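Local coordinates for Non-structural polyprotein (Sindbis virus, PDB 4GUA) that joins the viral cysteine protease nsP2 to the macro and zinc-binding domains of nsP3 in an uncleaved precursor, and probably cuts the polyprotein during replication, at residues C60-L68 with F120-L131. Sequence-based numbering, arbitrary orientation.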
# COMPACT_ATOMS: atom_id res chain seq x y z
N CYS A 60 -16.75 12.97 5.82
CA CYS A 60 -15.86 14.08 5.52
C CYS A 60 -15.78 14.27 4.01
O CYS A 60 -15.95 15.38 3.50
CB CYS A 60 -14.48 13.81 6.11
SG CYS A 60 -13.31 15.17 5.93
N ILE A 61 -15.57 13.18 3.28
CA ILE A 61 -15.49 13.27 1.83
C ILE A 61 -16.80 13.80 1.26
O ILE A 61 -16.81 14.62 0.35
CB ILE A 61 -15.20 11.92 1.17
CG1 ILE A 61 -13.86 11.36 1.62
CG2 ILE A 61 -15.23 12.06 -0.36
CD1 ILE A 61 -13.55 9.99 1.04
N LYS A 62 -17.91 13.31 1.79
CA LYS A 62 -19.21 13.68 1.26
C LYS A 62 -19.56 15.16 1.46
O LYS A 62 -20.09 15.78 0.56
CB LYS A 62 -20.30 12.79 1.85
CG LYS A 62 -20.47 11.47 1.12
CD LYS A 62 -20.93 11.71 -0.32
CE LYS A 62 -20.84 10.47 -1.16
NZ LYS A 62 -19.43 10.27 -1.58
N PHE A 63 -19.26 15.71 2.63
CA PHE A 63 -19.55 17.12 2.89
C PHE A 63 -18.51 18.10 2.34
O PHE A 63 -18.85 19.11 1.75
CB PHE A 63 -19.74 17.37 4.39
CG PHE A 63 -21.11 17.04 4.89
CD1 PHE A 63 -21.42 15.76 5.32
CD2 PHE A 63 -22.11 18.00 4.91
CE1 PHE A 63 -22.69 15.45 5.77
CE2 PHE A 63 -23.38 17.70 5.35
CZ PHE A 63 -23.67 16.42 5.78
N PHE A 64 -17.24 17.82 2.61
CA PHE A 64 -16.15 18.72 2.25
C PHE A 64 -15.32 18.33 1.01
O PHE A 64 -14.37 19.02 0.65
CB PHE A 64 -15.25 18.92 3.46
CG PHE A 64 -16.01 19.21 4.72
CD1 PHE A 64 -16.84 20.32 4.80
CD2 PHE A 64 -15.92 18.38 5.82
CE1 PHE A 64 -17.56 20.59 5.95
CE2 PHE A 64 -16.64 18.65 6.97
CZ PHE A 64 -17.45 19.76 7.03
N GLY A 65 -15.68 17.23 0.36
CA GLY A 65 -14.95 16.77 -0.82
C GLY A 65 -13.49 16.41 -0.60
O GLY A 65 -12.70 16.42 -1.55
N MET A 66 -13.12 16.10 0.64
CA MET A 66 -11.76 15.65 0.96
C MET A 66 -11.81 14.60 2.06
O MET A 66 -12.77 14.55 2.84
CB MET A 66 -10.91 16.82 1.40
CG MET A 66 -10.51 17.75 0.26
SD MET A 66 -9.60 19.19 0.82
CE MET A 66 -10.51 19.53 2.32
N ASP A 67 -10.78 13.77 2.15
CA ASP A 67 -10.77 12.74 3.18
C ASP A 67 -10.07 13.25 4.45
O ASP A 67 -9.65 14.40 4.51
CB ASP A 67 -10.15 11.43 2.65
CG ASP A 67 -8.63 11.48 2.57
OD1 ASP A 67 -8.04 12.49 3.00
OD2 ASP A 67 -8.02 10.50 2.08
N LEU A 68 -9.97 12.39 5.45
CA LEU A 68 -9.53 12.80 6.78
C LEU A 68 -8.07 13.26 6.84
O LEU A 68 -7.67 13.91 7.81
CB LEU A 68 -9.75 11.66 7.78
CG LEU A 68 -11.23 11.35 8.05
CD1 LEU A 68 -11.38 10.13 8.94
CD2 LEU A 68 -11.96 12.55 8.65
N PHE A 120 -15.39 27.15 1.35
CA PHE A 120 -15.29 26.81 2.77
C PHE A 120 -15.67 28.00 3.64
O PHE A 120 -16.43 27.86 4.60
CB PHE A 120 -13.87 26.35 3.13
CG PHE A 120 -13.61 24.90 2.88
CD1 PHE A 120 -14.11 23.94 3.75
CD2 PHE A 120 -12.89 24.49 1.78
CE1 PHE A 120 -13.88 22.60 3.52
CE2 PHE A 120 -12.65 23.14 1.55
CZ PHE A 120 -13.15 22.20 2.42
N GLN A 121 -15.14 29.16 3.31
CA GLN A 121 -15.49 30.38 4.03
C GLN A 121 -16.90 30.88 3.74
O GLN A 121 -17.55 31.45 4.64
CB GLN A 121 -14.46 31.47 3.69
CG GLN A 121 -14.94 32.88 3.90
CD GLN A 121 -13.81 33.88 3.85
OE1 GLN A 121 -12.64 33.50 3.93
NE2 GLN A 121 -14.15 35.15 3.68
N LEU A 122 -17.38 30.70 2.51
CA LEU A 122 -18.68 31.26 2.14
C LEU A 122 -19.89 30.33 2.23
O LEU A 122 -21.03 30.78 2.12
CB LEU A 122 -18.60 31.81 0.71
CG LEU A 122 -17.55 32.89 0.46
CD1 LEU A 122 -17.39 33.14 -1.03
CD2 LEU A 122 -17.92 34.17 1.19
N ALA A 123 -19.68 29.04 2.48
CA ALA A 123 -20.79 28.11 2.53
C ALA A 123 -21.55 28.26 3.84
O ALA A 123 -21.02 28.80 4.82
CB ALA A 123 -20.30 26.69 2.38
N GLY A 124 -22.79 27.77 3.87
CA GLY A 124 -23.57 27.75 5.09
C GLY A 124 -23.27 26.49 5.88
O GLY A 124 -22.52 25.63 5.42
N LYS A 125 -23.89 26.36 7.04
CA LYS A 125 -23.64 25.21 7.89
C LYS A 125 -24.51 24.05 7.45
O LYS A 125 -25.68 24.24 7.10
CB LYS A 125 -23.92 25.54 9.37
CG LYS A 125 -22.95 26.53 10.06
CD LYS A 125 -21.58 25.89 10.40
CE LYS A 125 -20.57 26.89 10.98
NZ LYS A 125 -19.49 26.22 11.78
N GLY A 126 -23.92 22.86 7.45
CA GLY A 126 -24.64 21.63 7.21
C GLY A 126 -24.92 21.32 5.75
O GLY A 126 -25.72 20.43 5.43
N THR A 127 -24.21 21.99 4.86
CA THR A 127 -24.46 21.82 3.44
C THR A 127 -23.28 21.09 2.83
O THR A 127 -22.17 21.15 3.34
CB THR A 127 -24.64 23.17 2.71
OG1 THR A 127 -23.58 24.08 3.05
CG2 THR A 127 -25.99 23.79 3.05
N GLN A 128 -23.55 20.37 1.74
CA GLN A 128 -22.51 19.71 0.98
C GLN A 128 -21.80 20.71 0.06
O GLN A 128 -22.45 21.44 -0.70
CB GLN A 128 -23.12 18.58 0.16
CG GLN A 128 -22.12 17.76 -0.62
CD GLN A 128 -22.77 16.57 -1.29
OE1 GLN A 128 -23.88 16.68 -1.80
NE2 GLN A 128 -22.10 15.43 -1.29
N LEU A 129 -20.48 20.75 0.14
CA LEU A 129 -19.70 21.67 -0.67
C LEU A 129 -19.30 21.06 -2.00
O LEU A 129 -18.87 19.91 -2.06
CB LEU A 129 -18.43 22.07 0.09
CG LEU A 129 -18.56 23.23 1.08
CD1 LEU A 129 -19.93 23.26 1.71
CD2 LEU A 129 -17.48 23.14 2.14
N ASP A 130 -19.47 21.82 -3.08
CA ASP A 130 -18.86 21.47 -4.35
C ASP A 130 -17.61 22.33 -4.47
O ASP A 130 -17.70 23.54 -4.65
CB ASP A 130 -19.81 21.78 -5.51
CG ASP A 130 -19.33 21.21 -6.84
OD1 ASP A 130 -18.10 21.05 -7.02
OD2 ASP A 130 -20.17 20.94 -7.72
N LEU A 131 -16.43 21.72 -4.35
CA LEU A 131 -15.18 22.48 -4.31
C LEU A 131 -14.80 23.12 -5.65
O LEU A 131 -14.07 24.11 -5.69
CB LEU A 131 -14.03 21.59 -3.85
CG LEU A 131 -14.12 21.02 -2.44
CD1 LEU A 131 -12.82 20.30 -2.10
CD2 LEU A 131 -14.42 22.10 -1.42
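Phe-63 and Gln-128 bring their CA atoms within 4.4 Å of each other where the C-terminal turn of helix 52-64 meets strand 128-129, one strand of a two-stranded antiparallel hairpin with 136-137, inside the peptidase C9 region of nsP2. The last turn of a helix has carbonyls without an amide ahead of them, and the strand supplies two donors. Leu-129 N gives a 2.8 Å hydrogen bond to Phe-63 O. One residue back, Gln-128 NE2 reaches Lys-62 O at 2.8 Å, with an N-H...O angle of 150° and the donor tilted 27° from the carbonyl plane. A chi1 of -177° sets CG of Gln-128 opposite its backbone N, and the extended chain runs beside Lys-62 in the same direction. Its OE1 accepts from Arg-137 NH1 on the partner strand, and NE2 gives a second bond to Ser-140 O just after it, while Lys-62 NZ goes to Asn-144 O. Gly-65 is the first residue to leave the helical conformation, with a positive phi that favours glycine.

Aromatic and aliphatic side chains make up the rest. The Phe-63 ring turns its edge to the carbonyls of Gly-126 and Thr-127, CD2 lying 3.5 Å from Thr-127 O. The side chains of Phe-64 and Phe-120 cross at about a right angle, Phe-64 CB 3.9 Å from Phe-120 CE1. Leu-129 CD2 sits beside both, at the edge of the Phe-64 ring and 3.7 Å above the plane of Phe-120, offset toward the rim. Leu-131 lays CD1 against Phe-64 O. Met-66, its chain bent at chi3, brings its methyl CE to 3.8 Å from Phe-120 CZ.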